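PDB 5H72: flagellar biosynthetic protein FliP from Thermotoga maritima MSB8, which probably takes part in flagellum-specific protein export as a membrane protein of the type III export gate, represented here by its periplasmic domain. Local coordinates for residues 30-34 with 60-65; 45-50 with 67-71. All blocks are in the same frame, centred on the assembly; numbering follows the deposited sequence.

The periplasmic domain is all-helical, with helices 17-39, 43-52 and 65-80 in chain order, and the two contacts tie these elements together. Interaction 1 sets helix 17-39 against the turn that leads into helix 65-80; interaction 2 packs helix 43-52 on the first turns of helix 65-80. Their segments alternate along the chain (30-34, 45-50, 60-65, 67-71), so the two contacts interlock, and their centres lie about 9 Å apart. They also touch directly: Ala63 CB lies 3.5 Å from Val46 CG1, and Arg30 NH1 lies 3.6 Å from Leu68 CD2. Together they join all three helices into one small core.

Interaction 1: residues 30-34 with 60-65; sequences REFMI and IEEAPN
Residues 30-34 are regular helix, with Ile34 N bonded to Arg30 O at 2.8 Å. Residues 60-62 form a 3-10 turn in which Ala63 N meets Ile60 O at 3.1 Å; the chain then extends through Ala63 and Pro64, the N-cap residue of the next helix, to Asn65 in its first turn. In register, Ile34 CA lies 7.1 Å from Glu61 CA and Arg30 CA 7.8 Å from Asn65 CA. About 327 Å² is buried. Ile60 (chi1 p, chi2 t) points toward the helix, its CD1 3.9 Å from Ile34 CG2. Glu61 CG lies 4.0 Å from Ile34 CD1, while its carboxylate turns to a salt bridge with Lys38. Glu61 O takes a weak hydrogen bond from Arg30 NH2 (3.0 Å); water 1, held by Arg30 NE at 2.7 Å, bonds weakly to Glu61 O at 3.4 Å. Ala63 O is the central acceptor, receiving Arg30 NH2 at 2.9 Å and Arg30 NH1 at 3.0 Å. Past Pro64, Asn65 OD1 accepts Arg30 NH1 at 2.9 Å, and Asn65 ND2 bonds to Asn26. Arg30 reaches these acceptors in an m, t, p rotamer with chi4 near 86°, presenting the edge of its guanidinium. One arginine side chain thus bridges acceptors between the 3-10 turn and the first turn of helix 65-80. Ile60 and Ala63 also touch Val46 of helix 43-52, while Arg30 and Met33 of helix 17-39 pack on Leu68 of helix 65-80, so the turn sits where all three helices meet.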
loop_
_atom_site.group_PDB
_atom_site.type_symbol
_atom_site.label_atom_id
_atom_site.label_comp_id
_atom_site.label_asym_id
_atom_site.label_seq_id
_atom_site.Cartn_x
_atom_site.Cartn_y
_atom_site.Cartn_z
ATOM N N ARG A 30 -9.062 -8.861 -1.259
ATOM C CA ARG A 30 -9.563 -9.502 -2.479
ATOM C C ARG A 30 -10.925 -8.954 -2.862
ATOM O O ARG A 30 -11.157 -8.618 -4.022
ATOM C CB ARG A 30 -9.657 -11.019 -2.312
ATOM C CG ARG A 30 -8.310 -11.726 -2.383
ATOM C CD ARG A 30 -8.490 -13.232 -2.312
ATOM N NE ARG A 30 -9.266 -13.754 -3.433
ATOM C CZ ARG A 30 -8.743 -14.083 -4.610
ATOM N NH1 ARG A 30 -7.445 -13.942 -4.826
ATOM N NH2 ARG A 30 -9.513 -14.555 -5.576
ATOM N N GLU A 31 -11.811 -8.847 -1.875
ATOM C CA GLU A 31 -13.177 -8.367 -2.112
ATOM C C GLU A 31 -13.223 -6.938 -2.659
ATOM O O GLU A 31 -14.026 -6.657 -3.545
ATOM C CB GLU A 31 -14.018 -8.457 -0.825
ATOM C CG GLU A 31 -14.473 -9.873 -0.463
ATOM C CD GLU A 31 -15.316 -9.934 0.822
ATOM O OE1 GLU A 31 -15.509 -8.880 1.476
ATOM O OE2 GLU A 31 -15.790 -11.043 1.177
ATOM N N PHE A 32 -12.372 -6.033 -2.169
ATOM C CA PHE A 32 -12.444 -4.672 -2.701
ATOM C C PHE A 32 -11.688 -4.555 -4.030
ATOM O O PHE A 32 -12.069 -3.751 -4.873
ATOM C CB PHE A 32 -12.006 -3.603 -1.648
ATOM C CG PHE A 32 -10.525 -3.349 -1.517
ATOM C CD1 PHE A 32 -9.784 -2.782 -2.548
ATOM C CD2 PHE A 32 -9.894 -3.564 -0.299
ATOM C CE1 PHE A 32 -8.435 -2.521 -2.402
ATOM C CE2 PHE A 32 -8.533 -3.294 -0.136
ATOM C CZ PHE A 32 -7.803 -2.773 -1.195
ATOM N N MET A 33 -10.658 -5.368 -4.243
ATOM C CA MET A 33 -10.016 -5.404 -5.553
ATOM C C MET A 33 -11.025 -5.882 -6.591
ATOM O O MET A 33 -11.207 -5.249 -7.636
ATOM C CB MET A 33 -8.775 -6.308 -5.544
ATOM C CG MET A 33 -7.593 -5.713 -4.795
ATOM S SD MET A 33 -6.025 -6.573 -5.052
ATOM C CE MET A 33 -6.410 -8.228 -4.482
ATOM N N ILE A 34 -11.698 -6.983 -6.279
ATOM C CA ILE A 34 -12.713 -7.531 -7.165
ATOM C C ILE A 34 -13.841 -6.524 -7.422
ATOM O O ILE A 34 -14.256 -6.323 -8.562
ATOM C CB ILE A 34 -13.278 -8.843 -6.596
ATOM C CG1 ILE A 34 -12.246 -9.958 -6.769
ATOM C CG2 ILE A 34 -14.589 -9.217 -7.274
ATOM C CD1 ILE A 34 -12.542 -11.200 -5.966
ATOM N N ILE A 60 -13.527 -14.002 -12.118
ATOM C CA ILE A 60 -12.360 -13.344 -11.534
ATOM C C ILE A 60 -12.172 -13.694 -10.061
ATOM O O ILE A 60 -11.067 -13.564 -9.528
ATOM C CB ILE A 60 -12.411 -11.810 -11.697
ATOM C CG1 ILE A 60 -13.599 -11.197 -10.962
ATOM C CG2 ILE A 60 -12.447 -11.436 -13.178
ATOM C CD1 ILE A 60 -13.562 -9.682 -10.960
ATOM N N GLU A 61 -13.220 -14.184 -9.409
ATOM C CA GLU A 61 -13.069 -14.602 -8.018
ATOM C C GLU A 61 -12.174 -15.825 -7.883
ATOM O O GLU A 61 -11.775 -16.172 -6.781
ATOM C CB GLU A 61 -14.424 -14.895 -7.376
ATOM C CG GLU A 61 -15.346 -13.689 -7.263
ATOM C CD GLU A 61 -16.138 -13.448 -8.534
ATOM O OE1 GLU A 61 -15.785 -14.036 -9.574
ATOM O OE2 GLU A 61 -17.120 -12.679 -8.492
ATOM N N GLU A 62 -11.864 -16.482 -8.994
ATOM C CA GLU A 62 -10.991 -17.656 -8.948
ATOM C C GLU A 62 -9.530 -17.305 -9.268
ATOM O O GLU A 62 -8.652 -18.157 -9.186
ATOM C CB GLU A 62 -11.494 -18.733 -9.914
ATOM C CG GLU A 62 -12.952 -19.136 -9.703
ATOM C CD GLU A 62 -13.535 -19.903 -10.889
ATOM O OE1 GLU A 62 -12.883 -19.959 -11.960
ATOM O OE2 GLU A 62 -14.654 -20.452 -10.750
ATOM N N ALA A 63 -9.265 -16.058 -9.639
ATOM C CA ALA A 63 -7.891 -15.657 -9.904
ATOM C C ALA A 63 -7.100 -15.562 -8.602
ATOM O O ALA A 63 -7.564 -14.965 -7.629
ATOM C CB ALA A 63 -7.847 -14.338 -10.643
ATOM N N PRO A 64 -5.910 -16.171 -8.577
ATOM C CA PRO A 64 -5.008 -16.032 -7.428
ATOM C C PRO A 64 -4.487 -14.595 -7.321
ATOM O O PRO A 64 -4.582 -13.825 -8.281
ATOM C CB PRO A 64 -3.874 -17.015 -7.748
ATOM C CG PRO A 64 -3.863 -17.076 -9.252
ATOM C CD PRO A 64 -5.315 -16.980 -9.656
ATOM N N ASN A 65 -3.940 -14.237 -6.168
ATOM C CA ASN A 65 -3.497 -12.868 -5.967
ATOM C C ASN A 65 -2.395 -12.458 -6.947
ATOM O O ASN A 65 -2.294 -11.289 -7.306
ATOM C CB ASN A 65 -3.040 -12.673 -4.522
ATOM C CG ASN A 65 -4.207 -12.570 -3.553
ATOM O OD1 ASN A 65 -5.316 -12.194 -3.934
ATOM N ND2 ASN A 65 -3.962 -12.904 -2.296
HETATM O O HOH W 1 -11.814 -14.569 -3.741
#

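Interaction 2: residues 45-50 with 67-71; sequences NVFMLA and VLIPA
This is an apolar helix-helix contact in the core of the all-helical domain, where helix 43-52 packs on the start of helix 65-80 and the two helices cross obliquely, nearer antiparallel than parallel. The short axes approach to 8.6 Å, with 127° between their N-to-C directions. Asn45 pairs with Ala71 (CA-CA 5.0 Å) and Leu49 with Val67 (6.1 Å), so positions four residues apart on one helix meet positions four apart, in reverse order, on the other. About 332 Å² is buried. Small Ala71 permits the close approach at one end: its CB is 3.6 Å from Val46 N and 3.7 Å from Val46 CG2. Val67 (chi1 t) fills the other end, with CG1 3.5 Å from Val46 O, 3.9 Å from Val46 CG1 and 4.0 Å from Leu49 CB. Leu49, with chi1 between wells at -99°, sends CD2 to Pro70 CB (3.7 Å) and Ala71 N (3.5 Å). Pro70 kinks helix 65-80, since its nitrogen cannot bond to the preceding turn, though Ala71 N still meets Val67 O at 3.1 Å. Pro70 also packs on Phe22 of the third subunit. Asn45 ND2 hydrogen-bonds to Glu78 OE1, further along helix 65-80, and donates a weak hydrogen bond to Ala71 O at 3.4 Å.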
loop_
_atom_site.group_PDB
_atom_site.type_symbol
_atom_site.label_atom_id
_atom_site.label_comp_id
_atom_site.label_asym_id
_atom_site.label_seq_id
_atom_site.Cartn_x
_atom_site.Cartn_y
_atom_site.Cartn_z
ATOM N N ASN A 45 -8.831 -7.471 -17.575
ATOM C CA ASN A 45 -7.452 -7.478 -17.080
ATOM C C ASN A 45 -7.121 -8.787 -16.391
ATOM O O ASN A 45 -6.050 -9.351 -16.603
ATOM C CB ASN A 45 -7.198 -6.325 -16.108
ATOM C CG ASN A 45 -7.268 -4.972 -16.775
ATOM O OD1 ASN A 45 -7.231 -4.866 -18.002
ATOM N ND2 ASN A 45 -7.357 -3.922 -15.970
ATOM N N VAL A 46 -8.047 -9.273 -15.574
ATOM C CA VAL A 46 -7.835 -10.523 -14.862
ATOM C C VAL A 46 -7.699 -11.682 -15.830
ATOM O O VAL A 46 -6.720 -12.427 -15.783
ATOM C CB VAL A 46 -8.977 -10.824 -13.901
ATOM C CG1 VAL A 46 -8.710 -12.122 -13.164
ATOM C CG2 VAL A 46 -9.184 -9.664 -12.939
ATOM N N PHE A 47 -8.687 -11.822 -16.710
ATOM C CA PHE A 47 -8.692 -12.885 -17.717
ATOM C C PHE A 47 -7.475 -12.825 -18.631
ATOM O O PHE A 47 -6.877 -13.855 -18.937
ATOM C CB PHE A 47 -9.975 -12.818 -18.549
ATOM C CG PHE A 47 -11.203 -13.179 -17.776
ATOM C CD1 PHE A 47 -11.363 -14.461 -17.278
ATOM C CD2 PHE A 47 -12.185 -12.245 -17.533
ATOM C CE1 PHE A 47 -12.487 -14.807 -16.554
ATOM C CE2 PHE A 47 -13.313 -12.586 -16.807
ATOM C CZ PHE A 47 -13.460 -13.872 -16.315
ATOM N N MET A 48 -7.101 -11.621 -19.051
ATOM C CA MET A 48 -5.932 -11.460 -19.904
ATOM C C MET A 48 -4.680 -11.943 -19.188
ATOM O O MET A 48 -3.908 -12.722 -19.741
ATOM C CB MET A 48 -5.765 -10.002 -20.339
ATOM C CG MET A 48 -4.417 -9.723 -21.000
ATOM S SD MET A 48 -4.079 -7.982 -21.368
ATOM C CE MET A 48 -3.916 -7.273 -19.729
ATOM N N LEU A 49 -4.487 -11.490 -17.952
ATOM C CA LEU A 49 -3.308 -11.870 -17.180
ATOM C C LEU A 49 -3.316 -13.362 -16.869
ATOM O O LEU A 49 -2.260 -13.986 -16.779
ATOM C CB LEU A 49 -3.220 -11.056 -15.885
ATOM C CG LEU A 49 -2.285 -9.841 -15.883
ATOM C CD1 LEU A 49 -2.325 -9.101 -17.200
ATOM C CD2 LEU A 49 -2.635 -8.883 -14.754
ATOM N N ALA A 50 -4.508 -13.923 -16.705
ATOM C CA ALA A 50 -4.670 -15.343 -16.407
ATOM C C ALA A 50 -4.265 -16.196 -17.597
ATOM O O ALA A 50 -3.545 -17.183 -17.457
ATOM C CB ALA A 50 -6.111 -15.646 -16.013
ATOM N N VAL A 67 -2.352 -12.869 -9.946
ATOM C CA VAL A 67 -3.043 -12.376 -11.120
ATOM C C VAL A 67 -3.946 -11.214 -10.743
ATOM O O VAL A 67 -3.980 -10.183 -11.421
ATOM C CB VAL A 67 -3.909 -13.497 -11.780
ATOM C CG1 VAL A 67 -4.860 -12.923 -12.811
ATOM C CG2 VAL A 67 -3.021 -14.566 -12.391
ATOM N N LEU A 68 -4.689 -11.393 -9.656
ATOM C CA LEU A 68 -5.700 -10.423 -9.245
ATOM C C LEU A 68 -5.089 -9.056 -8.926
ATOM O O LEU A 68 -5.573 -8.034 -9.389
ATOM C CB LEU A 68 -6.479 -10.950 -8.041
ATOM C CG LEU A 68 -7.719 -10.177 -7.572
ATOM C CD1 LEU A 68 -8.753 -10.049 -8.693
ATOM C CD2 LEU A 68 -8.331 -10.857 -6.352
ATOM N N ILE A 69 -4.007 -9.045 -8.159
ATOM C CA ILE A 69 -3.405 -7.784 -7.741
ATOM C C ILE A 69 -2.843 -6.972 -8.917
ATOM O O ILE A 69 -3.122 -5.778 -9.008
ATOM C CB ILE A 69 -2.306 -8.026 -6.666
ATOM C CG1 ILE A 69 -2.946 -8.617 -5.413
ATOM C CG2 ILE A 69 -1.600 -6.730 -6.319
ATOM C CD1 ILE A 69 -1.955 -9.049 -4.389
ATOM N N PRO A 70 -2.068 -7.601 -9.832
ATOM C CA PRO A 70 -1.631 -6.805 -10.987
ATOM C C PRO A 70 -2.787 -6.300 -11.861
ATOM O O PRO A 70 -2.717 -5.177 -12.368
ATOM C CB PRO A 70 -0.749 -7.782 -11.775
ATOM C CG PRO A 70 -0.314 -8.785 -10.798
ATOM C CD PRO A 70 -1.447 -8.940 -9.833
ATOM N N ALA A 71 -3.832 -7.107 -12.031
ATOM C CA ALA A 71 -4.993 -6.680 -12.816
ATOM C C ALA A 71 -5.656 -5.482 -12.158
ATOM O O ALA A 71 -6.074 -4.538 -12.831
ATOM C CB ALA A 71 -5.987 -7.819 -12.973
#